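Local coordinates for protein TSSL (Francisella novicida, PDB 4ACK) that is the cytoplasmic domain of a conserved type VI secretion protein of the DotU family and probably acts as a component of the type VI secretion system, at residues K72-R77 and I84-L89; P64-V69 and E92-K97; I10-K15 and R39-F44; E101-I106 and S125-N130. One frame throughout, in Å; residues are numbered along the deposited sequence.

Contact 1: K72-R77 and I84-L89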
# COMPACT_ATOMS: atom_id res chain seq x y z
N LYS A 72 1.96 1.66 8.52
CA LYS A 72 2.14 0.67 9.56
C LYS A 72 3.49 0.95 10.27
O LYS A 72 3.59 0.83 11.49
CB LYS A 72 2.04 -0.75 8.95
CG LYS A 72 0.60 -1.12 8.48
CD LYS A 72 -0.50 -0.54 9.43
CE LYS A 72 -1.96 -0.82 8.97
NZ LYS A 72 -2.98 0.07 9.71
N LEU A 73 4.47 1.40 9.52
CA LEU A 73 5.76 1.71 10.04
C LEU A 73 5.72 2.96 10.89
O LEU A 73 6.33 2.96 11.98
CB LEU A 73 6.81 1.84 8.94
CG LEU A 73 7.52 0.50 8.63
CD1 LEU A 73 8.53 0.24 9.76
CD2 LEU A 73 6.58 -0.69 8.52
N MET A 74 5.03 4.00 10.41
CA MET A 74 4.86 5.23 11.20
C MET A 74 4.13 4.96 12.51
O MET A 74 4.41 5.63 13.49
CB MET A 74 4.13 6.33 10.43
CG MET A 74 4.93 7.03 9.35
SD MET A 74 6.62 7.49 9.79
CE MET A 74 6.64 9.19 9.29
N LEU A 75 3.23 3.98 12.52
CA LEU A 75 2.47 3.63 13.69
C LEU A 75 3.31 2.84 14.69
O LEU A 75 3.23 3.11 15.89
CB LEU A 75 1.23 2.86 13.32
CG LEU A 75 0.07 3.09 14.29
CD1 LEU A 75 -0.62 4.45 14.04
CD2 LEU A 75 -0.93 1.95 14.21
N LEU A 76 4.06 1.86 14.21
CA LEU A 76 5.13 1.21 14.99
C LEU A 76 6.14 2.23 15.58
O LEU A 76 6.36 2.26 16.79
CB LEU A 76 5.85 0.14 14.16
CG LEU A 76 6.91 -0.66 14.94
CD1 LEU A 76 6.24 -1.77 15.73
CD2 LEU A 76 7.90 -1.24 13.95
N ARG A 77 6.70 3.07 14.74
CA ARG A 77 7.48 4.22 15.20
C ARG A 77 6.78 5.16 16.22
O ARG A 77 7.47 5.91 16.92
CB ARG A 77 7.96 5.02 14.00
CG ARG A 77 8.81 6.25 14.29
CD ARG A 77 9.16 6.86 12.95
NE ARG A 77 10.03 8.03 13.01
CZ ARG A 77 9.64 9.26 13.32
NH1 ARG A 77 8.37 9.51 13.66
NH2 ARG A 77 10.53 10.24 13.33
N ILE A 84 12.57 4.21 16.21
CA ILE A 84 12.40 3.67 14.85
C ILE A 84 12.65 4.79 13.85
O ILE A 84 12.20 5.93 14.01
CB ILE A 84 10.99 2.98 14.61
CG1 ILE A 84 10.67 1.91 15.68
CG2 ILE A 84 10.87 2.43 13.17
CD1 ILE A 84 11.19 0.50 15.38
N SER A 85 13.42 4.45 12.83
CA SER A 85 13.80 5.39 11.81
C SER A 85 13.20 4.84 10.51
O SER A 85 13.32 3.62 10.21
CB SER A 85 15.33 5.45 11.77
OG SER A 85 15.78 6.58 11.07
N TRP A 86 12.51 5.71 9.76
CA TRP A 86 11.73 5.31 8.56
C TRP A 86 11.46 6.46 7.67
O TRP A 86 10.55 7.26 7.94
CB TRP A 86 10.37 4.73 8.94
CG TRP A 86 9.67 4.09 7.77
CD1 TRP A 86 8.61 4.59 7.04
CD2 TRP A 86 9.99 2.82 7.20
NE1 TRP A 86 8.24 3.69 6.05
CE2 TRP A 86 9.06 2.60 6.13
CE3 TRP A 86 10.95 1.84 7.49
CZ2 TRP A 86 9.08 1.44 5.34
CZ3 TRP A 86 10.97 0.66 6.69
CH2 TRP A 86 10.03 0.48 5.63
N SER A 87 12.25 6.59 6.62
CA SER A 87 11.94 7.54 5.58
C SER A 87 10.78 6.98 4.66
O SER A 87 10.78 5.79 4.28
CB SER A 87 13.21 7.83 4.80
OG SER A 87 13.11 9.14 4.24
N LEU A 88 9.79 7.81 4.37
CA LEU A 88 8.60 7.39 3.65
C LEU A 88 8.91 6.81 2.23
O LEU A 88 9.52 7.43 1.38
CB LEU A 88 7.58 8.55 3.58
CG LEU A 88 6.97 9.15 4.86
CD1 LEU A 88 5.83 10.18 4.54
CD2 LEU A 88 6.43 8.11 5.82
N LEU A 89 8.46 5.59 2.01
CA LEU A 89 8.54 4.99 0.67
C LEU A 89 7.68 5.75 -0.35
O LEU A 89 8.07 5.96 -1.50
CB LEU A 89 8.05 3.57 0.78
CG LEU A 89 9.04 2.68 1.54
CD1 LEU A 89 8.47 1.30 1.68
CD2 LEU A 89 10.33 2.65 0.78
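Trp86 holds CG anti to its own backbone N (chi1 -169°), and this lays the indole against Leu73 of the helix. Arg77 is extended from CG to NE and slides past Ile84 in the opposite direction. The contact joins the C-terminal part of helix 55-79 to the loop that leads into helix 89-94, within the all-helical DotU fold. Its centre is a CH-pi contact. Leu73 CG sits 3.5 Å from the centroid of the six-membered ring of Trp86, only 8° off the ring normal. Leu73 CD1 reaches on over the same ring, 3.7 Å from Trp86 CE3. The indole N-H is used elsewhere: Trp86 NE1 hydrogen-bonds to OD1 of Asp70, which lies about one turn before Leu73 and Met74 on helix 55-79. That carboxylate oxygen also takes the backbone N of Leu89. Arg35 of helix 30-52 makes a cation-pi contact with Trp86. Nearer the turn that joins the segments, Arg77 CB lies 3.7 Å from Ile84 CB, and Leu76 CD2 meets Ile84 CD1 at 4.0 Å. Met74 works at the other end. Its chain bends at chi2 and chi3, which swings the thioether towards the loop. Leu88, the N-cap residue of the next helix, is crossed there at about a right angle, with Met74 CE 3.6 Å from Leu88 CD2.

Contact 2: P64-V69 and E92-K97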
# COMPACT_ATOMS: atom_id res chain seq x y z
N PRO A 64 -0.64 2.83 -3.28
CA PRO A 64 -1.35 2.46 -2.09
C PRO A 64 -0.61 1.43 -1.25
O PRO A 64 -0.82 1.37 -0.05
CB PRO A 64 -2.65 1.83 -2.62
CG PRO A 64 -2.86 2.53 -3.98
CD PRO A 64 -1.46 2.65 -4.50
N LEU A 65 0.18 0.55 -1.89
CA LEU A 65 0.92 -0.45 -1.14
C LEU A 65 1.98 0.23 -0.37
O LEU A 65 2.21 -0.10 0.79
CB LEU A 65 1.52 -1.53 -2.08
CG LEU A 65 2.44 -2.54 -1.41
CD1 LEU A 65 1.53 -3.34 -0.46
CD2 LEU A 65 3.08 -3.42 -2.51
N LEU A 66 2.66 1.19 -0.98
CA LEU A 66 3.65 1.99 -0.24
C LEU A 66 3.08 2.81 0.93
O LEU A 66 3.75 2.99 1.98
CB LEU A 66 4.33 3.00 -1.14
CG LEU A 66 4.97 2.48 -2.43
CD1 LEU A 66 5.71 3.62 -3.14
CD2 LEU A 66 5.89 1.31 -2.19
N ALA A 67 1.91 3.39 0.70
CA ALA A 67 1.21 4.14 1.73
C ALA A 67 0.78 3.21 2.88
O ALA A 67 0.81 3.62 4.06
CB ALA A 67 -0.02 4.80 1.14
N TYR A 68 0.34 1.99 2.56
CA TYR A 68 0.03 1.02 3.57
C TYR A 68 1.32 0.69 4.43
O TYR A 68 1.27 0.72 5.68
CB TYR A 68 -0.58 -0.21 2.94
CG TYR A 68 -0.53 -1.45 3.84
CD1 TYR A 68 0.62 -2.30 3.86
CD2 TYR A 68 -1.54 -1.69 4.75
CE1 TYR A 68 0.70 -3.41 4.76
CE2 TYR A 68 -1.50 -2.78 5.64
CZ TYR A 68 -0.38 -3.65 5.63
OH TYR A 68 -0.42 -4.72 6.50
N VAL A 69 2.45 0.41 3.76
CA VAL A 69 3.68 0.09 4.46
C VAL A 69 4.12 1.29 5.33
O VAL A 69 4.40 1.13 6.53
CB VAL A 69 4.83 -0.25 3.51
CG1 VAL A 69 6.10 -0.43 4.33
CG2 VAL A 69 4.53 -1.55 2.72
N GLU A 92 9.82 8.63 -1.55
CA GLU A 92 10.96 8.22 -2.39
C GLU A 92 10.50 7.88 -3.83
O GLU A 92 11.14 8.24 -4.80
CB GLU A 92 11.62 7.01 -1.75
CG GLU A 92 13.02 6.75 -2.19
CD GLU A 92 13.52 5.38 -1.73
OE1 GLU A 92 13.42 5.07 -0.52
OE2 GLU A 92 14.02 4.62 -2.61
N TYR A 93 9.37 7.19 -3.94
CA TYR A 93 8.93 6.62 -5.21
C TYR A 93 8.00 7.48 -6.05
O TYR A 93 7.98 7.33 -7.28
CB TYR A 93 8.27 5.29 -4.95
CG TYR A 93 9.29 4.23 -4.71
CD1 TYR A 93 10.00 3.67 -5.78
CD2 TYR A 93 9.59 3.83 -3.42
CE1 TYR A 93 10.96 2.70 -5.55
CE2 TYR A 93 10.55 2.86 -3.19
CZ TYR A 93 11.24 2.31 -4.25
OH TYR A 93 12.19 1.35 -4.01
N TYR A 94 7.22 8.35 -5.39
CA TYR A 94 6.11 9.03 -6.01
C TYR A 94 6.02 10.50 -5.63
O TYR A 94 5.06 11.21 -5.98
CB TYR A 94 4.81 8.28 -5.70
CG TYR A 94 4.68 7.07 -6.59
CD1 TYR A 94 4.59 7.21 -8.00
CD2 TYR A 94 4.73 5.79 -6.05
CE1 TYR A 94 4.51 6.09 -8.83
CE2 TYR A 94 4.65 4.68 -6.85
CZ TYR A 94 4.54 4.82 -8.24
OH TYR A 94 4.47 3.68 -9.01
N ASP A 95 7.02 10.92 -4.89
CA ASP A 95 7.26 12.31 -4.60
C ASP A 95 6.10 12.98 -3.91
O ASP A 95 5.85 14.16 -4.14
CB ASP A 95 7.62 13.07 -5.88
CG ASP A 95 8.73 14.08 -5.64
OD1 ASP A 95 9.89 13.62 -5.47
OD2 ASP A 95 8.44 15.31 -5.55
N ARG A 96 5.36 12.25 -3.09
CA ARG A 96 4.30 12.86 -2.31
C ARG A 96 4.16 12.11 -1.00
O ARG A 96 4.67 10.98 -0.87
CB ARG A 96 3.00 12.95 -3.09
CG ARG A 96 2.37 11.59 -3.45
CD ARG A 96 1.30 11.77 -4.52
NE ARG A 96 0.20 12.56 -4.01
CZ ARG A 96 -0.77 13.07 -4.75
NH1 ARG A 96 -0.78 12.91 -6.07
NH2 ARG A 96 -1.73 13.77 -4.18
N LYS A 97 3.50 12.74 -0.04
CA LYS A 97 3.46 12.18 1.29
C LYS A 97 2.06 12.29 1.87
O LYS A 97 1.88 12.20 3.06
CB LYS A 97 4.56 12.82 2.18
CG LYS A 97 4.27 14.24 2.61
CD LYS A 97 5.52 15.00 3.07
CE LYS A 97 5.11 16.21 3.89
NZ LYS A 97 6.31 16.96 4.32
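Leu66 carries this contact on a single methyl, CD1, which meets both Tyr93 and Tyr94. The leucine lies on helix 55-79. The tyrosines stand at the C-terminal end of the short helix 89-94. Leu66 has CG anti to the carbonyl carbon (chi1 -53°), and its chi2 of -175° carries CD1 outward to the tyrosines. The closest approach is to the root of the first tyrosine, with Leu66 CD1 3.6 Å from Tyr93 CB. The same methyl is 3.9 Å from Tyr93 CD2 and meets that ring obliquely. Its approach to the second tyrosine is different. Leu66 CD1 comes to the edge of the Tyr94 ring, near the ring plane, 3.8 Å from CD2 of Tyr94. Both tyrosines share nearly the same first torsion, with CG anti to the carbonyl carbon. Their rings still point different ways, because they start from successive positions on the backbone. Leu66 crosses each of them at about a right angle. The contact is wholly apolar, and it buries only 104 Å² in all. The Tyr94 hydroxyl is satisfied elsewhere, by a hydrogen bond with Gln46 NE2. After Tyr94 the chain leaves the helix at Asp95, which has positive phi. Helix 30-52 completes the surroundings: its Ile42 touches both Leu66 and Tyr93, and its Arg39 lies against Tyr93. Tyr94 turns back onto helix 55-79, against Lys59, Val62 and Phe63. The site therefore lies where three helices meet: 30-52, 55-79 and 89-94.

Contact 3: I10-K15 and R39-F44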
# COMPACT_ATOMS: atom_id res chain seq x y z
N ILE A 10 3.03 -8.32 -4.04
CA ILE A 10 2.27 -7.43 -3.15
C ILE A 10 2.03 -8.15 -1.78
O ILE A 10 2.29 -7.58 -0.74
CB ILE A 10 0.94 -6.99 -3.84
CG1 ILE A 10 1.25 -6.04 -5.03
CG2 ILE A 10 -0.08 -6.45 -2.81
CD1 ILE A 10 0.07 -5.97 -6.07
N LEU A 11 1.60 -9.42 -1.83
CA LEU A 11 1.57 -10.32 -0.66
C LEU A 11 2.88 -10.43 0.07
O LEU A 11 2.91 -10.38 1.29
CB LEU A 11 1.09 -11.71 -1.06
CG LEU A 11 -0.35 -11.69 -1.55
CD1 LEU A 11 -0.79 -13.12 -1.99
CD2 LEU A 11 -1.28 -11.15 -0.45
N ASP A 12 3.98 -10.51 -0.66
CA ASP A 12 5.25 -10.61 0.01
C ASP A 12 5.58 -9.35 0.83
O ASP A 12 6.01 -9.46 2.00
CB ASP A 12 6.39 -10.97 -0.95
CG ASP A 12 7.57 -11.61 -0.24
OD1 ASP A 12 7.36 -12.42 0.68
OD2 ASP A 12 8.73 -11.28 -0.61
N ILE A 13 5.39 -8.18 0.22
CA ILE A 13 5.51 -6.90 0.89
C ILE A 13 4.57 -6.82 2.07
O ILE A 13 4.95 -6.44 3.15
CB ILE A 13 5.30 -5.73 -0.08
CG1 ILE A 13 6.50 -5.70 -1.04
CG2 ILE A 13 5.15 -4.42 0.68
CD1 ILE A 13 6.22 -5.04 -2.41
N ILE A 14 3.32 -7.22 1.89
CA ILE A 14 2.47 -7.18 3.04
C ILE A 14 3.17 -8.05 4.19
O ILE A 14 3.50 -7.53 5.27
CB ILE A 14 1.02 -7.46 2.65
CG1 ILE A 14 0.50 -6.33 1.72
CG2 ILE A 14 0.15 -7.52 3.85
CD1 ILE A 14 -0.98 -6.53 1.28
N LYS A 15 3.51 -9.33 3.91
CA LYS A 15 4.35 -10.17 4.81
C LYS A 15 5.60 -9.46 5.42
O LYS A 15 5.67 -9.30 6.64
CB LYS A 15 4.70 -11.51 4.08
CG LYS A 15 5.36 -12.64 4.92
CD LYS A 15 5.73 -13.90 4.06
CE LYS A 15 7.06 -13.69 3.27
NZ LYS A 15 8.28 -14.17 4.03
N ARG A 39 12.17 -2.51 -0.96
CA ARG A 39 12.54 -1.72 -2.10
C ARG A 39 12.97 -2.52 -3.35
O ARG A 39 12.68 -2.10 -4.50
CB ARG A 39 13.59 -0.68 -1.74
CG ARG A 39 13.00 0.35 -0.77
CD ARG A 39 14.07 1.20 -0.15
NE ARG A 39 14.58 2.18 -1.09
CZ ARG A 39 15.79 2.12 -1.63
NH1 ARG A 39 16.61 1.14 -1.30
NH2 ARG A 39 16.16 3.05 -2.50
N LYS A 40 13.62 -3.65 -3.11
CA LYS A 40 13.90 -4.63 -4.15
C LYS A 40 12.60 -5.20 -4.74
O LYS A 40 12.45 -5.27 -5.95
CB LYS A 40 14.82 -5.74 -3.64
CG LYS A 40 16.26 -5.28 -3.51
CD LYS A 40 17.07 -6.29 -2.73
CE LYS A 40 17.04 -7.63 -3.42
NZ LYS A 40 17.28 -8.73 -2.45
N SER A 41 11.68 -5.62 -3.88
CA SER A 41 10.37 -6.06 -4.32
C SER A 41 9.56 -4.99 -5.13
O SER A 41 8.90 -5.32 -6.10
CB SER A 41 9.57 -6.50 -3.11
OG SER A 41 10.01 -7.77 -2.73
N ILE A 42 9.68 -3.73 -4.74
CA ILE A 42 9.03 -2.64 -5.45
C ILE A 42 9.62 -2.48 -6.85
O ILE A 42 8.85 -2.36 -7.81
CB ILE A 42 9.05 -1.29 -4.68
CG1 ILE A 42 8.32 -1.42 -3.34
CG2 ILE A 42 8.48 -0.10 -5.53
CD1 ILE A 42 6.89 -1.86 -3.43
N PHE A 43 10.94 -2.49 -6.95
CA PHE A 43 11.61 -2.45 -8.26
C PHE A 43 11.09 -3.49 -9.28
O PHE A 43 10.79 -3.12 -10.44
CB PHE A 43 13.12 -2.60 -8.18
CG PHE A 43 13.78 -2.55 -9.54
CD1 PHE A 43 13.88 -3.70 -10.34
CD2 PHE A 43 14.22 -1.32 -10.07
CE1 PHE A 43 14.44 -3.64 -11.63
CE2 PHE A 43 14.81 -1.25 -11.39
CZ PHE A 43 14.92 -2.41 -12.15
N PHE A 44 11.00 -4.76 -8.85
CA PHE A 44 10.44 -5.86 -9.63
C PHE A 44 8.93 -5.67 -9.89
O PHE A 44 8.41 -6.05 -10.95
CB PHE A 44 10.70 -7.24 -8.95
CG PHE A 44 12.18 -7.74 -8.97
CD1 PHE A 44 12.78 -8.21 -10.16
CD2 PHE A 44 12.94 -7.81 -7.78
CE1 PHE A 44 14.14 -8.69 -10.17
CE2 PHE A 44 14.29 -8.27 -7.78
CZ PHE A 44 14.89 -8.72 -8.98
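Ile13 and Ser41 are where the backbones of segments 10-15 and 39-44, which run almost antiparallel, come nearest. The angle between the N-to-C directions of the two segments is 166°, and their axes come to 10.0 Å. Ile13 CA is 7.2 Å from Ser41 CA. Both segments lie inside longer helices, 4-20 and 30-52. Ile13 does most of the touching through its end methyl. Its CG1 lies anti to the carbonyl carbon, and chi2 of 155° extends CD1 across to the other helix. Ile13 CD1 meets Ser41 CB at 3.7 Å. Ile13 CG1 also lies along this side of the serine, 3.8 Å from Ser41 CB. The serine thus offers its carbon to the isoleucine. Ile42 approaches from the next position. Its CB bond runs past the facing helix, but chi2 of -58° folds CD1 back towards it. The two isoleucine chains cross at about a right angle, and Ile13 CD1 to Ile42 CD1 is 3.4 Å, tighter than usual for two methyl carbons. At the outer margin Asp12 OD2 is 4.3 Å from Ser41 OG, a loose approach. Lys15 forms a long ion pair with Asp12 within its own helix. Helix 55-79 covers the inner side, where Leu65 and Val69 touch Ile13 and Leu66 touches Ile42. This is plain antiparallel helix packing, of the kind found in all-helical bundles, and it joins the first two helices of the DotU domain.

Contact 4: E101-I106 and S125-N130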
# COMPACT_ATOMS: atom_id res chain seq x y z
N GLU A 101 -4.83 10.39 2.42
CA GLU A 101 -5.85 10.94 1.48
C GLU A 101 -5.77 10.40 0.05
O GLU A 101 -6.78 10.07 -0.54
CB GLU A 101 -5.70 12.49 1.42
CG GLU A 101 -6.22 13.05 2.77
CD GLU A 101 -6.13 14.55 2.96
OE1 GLU A 101 -5.43 15.24 2.17
OE2 GLU A 101 -6.77 15.02 3.95
N TYR A 102 -4.58 10.37 -0.52
CA TYR A 102 -4.45 10.09 -1.95
C TYR A 102 -4.90 8.64 -2.31
O TYR A 102 -5.51 8.38 -3.37
CB TYR A 102 -3.03 10.44 -2.44
CG TYR A 102 -2.91 10.35 -3.95
CD1 TYR A 102 -3.83 10.99 -4.78
CD2 TYR A 102 -1.91 9.57 -4.56
CE1 TYR A 102 -3.71 10.88 -6.21
CE2 TYR A 102 -1.79 9.45 -5.92
CZ TYR A 102 -2.69 10.11 -6.75
OH TYR A 102 -2.54 10.00 -8.12
N VAL A 103 -4.70 7.70 -1.40
CA VAL A 103 -5.25 6.33 -1.64
C VAL A 103 -6.75 6.38 -1.88
O VAL A 103 -7.28 5.63 -2.71
CB VAL A 103 -4.92 5.39 -0.45
CG1 VAL A 103 -5.81 4.12 -0.43
CG2 VAL A 103 -3.43 5.13 -0.37
N PHE A 104 -7.48 7.21 -1.14
CA PHE A 104 -8.94 7.24 -1.37
C PHE A 104 -9.31 8.06 -2.58
O PHE A 104 -10.32 7.78 -3.25
CB PHE A 104 -9.73 7.64 -0.10
CG PHE A 104 -9.50 6.69 1.03
CD1 PHE A 104 -10.19 5.49 1.08
CD2 PHE A 104 -8.53 6.97 2.01
CE1 PHE A 104 -9.95 4.56 2.12
CE2 PHE A 104 -8.30 6.10 3.03
CZ PHE A 104 -9.02 4.87 3.10
N GLU A 105 -8.42 8.96 -2.95
CA GLU A 105 -8.54 9.56 -4.27
C GLU A 105 -8.35 8.54 -5.40
O GLU A 105 -9.15 8.48 -6.33
CB GLU A 105 -7.56 10.71 -4.49
CG GLU A 105 -7.98 11.51 -5.74
CD GLU A 105 -7.01 12.65 -6.03
OE1 GLU A 105 -6.52 13.24 -5.07
OE2 GLU A 105 -6.72 12.93 -7.21
N ILE A 106 -7.29 7.73 -5.33
CA ILE A 106 -7.14 6.57 -6.26
C ILE A 106 -8.38 5.69 -6.29
O ILE A 106 -8.90 5.33 -7.39
CB ILE A 106 -5.92 5.73 -5.88
CG1 ILE A 106 -4.71 6.59 -6.20
CG2 ILE A 106 -5.94 4.32 -6.62
CD1 ILE A 106 -3.35 6.05 -5.65
N SER A 125 -8.39 -3.70 -2.02
CA SER A 125 -9.06 -4.68 -1.13
C SER A 125 -8.06 -5.26 -0.09
O SER A 125 -8.32 -5.29 1.12
CB SER A 125 -9.62 -5.83 -1.97
OG SER A 125 -10.43 -6.65 -1.16
N LEU A 126 -6.88 -5.64 -0.57
CA LEU A 126 -5.87 -6.19 0.31
C LEU A 126 -5.42 -5.23 1.39
O LEU A 126 -5.44 -5.60 2.56
CB LEU A 126 -4.62 -6.70 -0.47
CG LEU A 126 -4.88 -8.02 -1.27
CD1 LEU A 126 -3.79 -8.25 -2.30
CD2 LEU A 126 -5.01 -9.26 -0.39
N ILE A 127 -5.00 -4.02 1.02
CA ILE A 127 -4.56 -3.06 2.04
C ILE A 127 -5.69 -2.76 3.02
O ILE A 127 -5.42 -2.69 4.22
CB ILE A 127 -3.84 -1.83 1.51
CG1 ILE A 127 -4.79 -0.92 0.74
CG2 ILE A 127 -2.66 -2.23 0.61
CD1 ILE A 127 -4.31 0.56 0.61
N LEU A 128 -6.94 -2.74 2.55
CA LEU A 128 -8.09 -2.46 3.41
C LEU A 128 -8.44 -3.66 4.36
O LEU A 128 -8.94 -3.45 5.47
CB LEU A 128 -9.35 -2.01 2.60
CG LEU A 128 -9.29 -0.62 1.88
CD1 LEU A 128 -10.55 -0.34 1.01
CD2 LEU A 128 -9.11 0.52 2.86
N HIS A 129 -8.23 -4.90 3.88
CA HIS A 129 -8.38 -6.07 4.72
C HIS A 129 -7.26 -6.22 5.67
O HIS A 129 -7.43 -6.89 6.66
CB HIS A 129 -8.61 -7.37 3.91
CG HIS A 129 -10.05 -7.56 3.57
ND1 HIS A 129 -10.59 -7.14 2.37
CD2 HIS A 129 -11.08 -8.05 4.30
CE1 HIS A 129 -11.89 -7.40 2.36
NE2 HIS A 129 -12.21 -7.94 3.53
N ASN A 130 -6.10 -5.63 5.35
CA ASN A 130 -5.02 -5.43 6.33
C ASN A 130 -5.01 -4.11 7.16
O ASN A 130 -3.94 -3.67 7.63
CB ASN A 130 -3.69 -5.72 5.66
CG ASN A 130 -3.55 -7.23 5.37
OD1 ASN A 130 -3.11 -7.97 6.25
ND2 ASN A 130 -4.09 -7.69 4.22
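Packing of helix 99-112 against helix 118-129 forms this buried part of the DotU helical domain, and two apolar pairs make the contact. Val103 and Ile127 reach towards each other tip to tip, with Val103 CG1 4.0 Å from Ile127 CD1. The valine has CG1 anti to the backbone N (chi1 162°). Ile127 takes a less common first torsion, 68°, with CG1 between the backbone N and the carbonyl carbon. Phe104 and Leu128 form the second pair. Phe104 CE1 is 4.2 Å from Leu128 CD2, and the methyl comes to the ring obliquely. The backbones stay apart, 10.1 Å between the CA atoms of Val103 and Ile127, so only side-chain ends span the gap. Other helices of the domain close round the two pairs. Ala67 of helix 55-79 touches Val103, and Tyr68 touches Ile127. Phe104 also meets Tyr136 edge-to-face and packs on Phe145 of helix 143-153. Helix 118-129 ends here, and Asn130 is the first residue to leave helical angles. Its side chain turns back on the last turn. Asn130 ND2 bonds to Leu126 O at 3.0 Å with an N-H...O angle of 165°. The oxygen lies in the Asn130 side-chain amide plane, and the N-H comes from above the Leu126 carbonyl plane. Leu126 O also accepts from Asn130 N. Ser125 O is held twice as well, by His129 N and by His129 ND1, the latter at 3.2 Å.

Helix 55-79 links the contacts: it supplies a segment to contacts 1 and 2 and touches residues of contacts 3 and 4. Along the chain contact 3 closes first. Contact 2 follows, with contact 1 nested inside its loop, and contact 4 comes last. The centres of contacts 1 and 2 are about 12 Å apart, as are those of 2 and 4. Contacts 1 and 4 are the farthest apart, at about 18 Å. Contacts 2 and 3 are joined by a salt bridge, Glu92 OE2 to Arg39 NH2 at 2.7 Å. Contact 4 meets contact 3 through Leu126 and Ile14. All four lie in one strandless helical domain, whose earlier and later helices pack round helix 55-79.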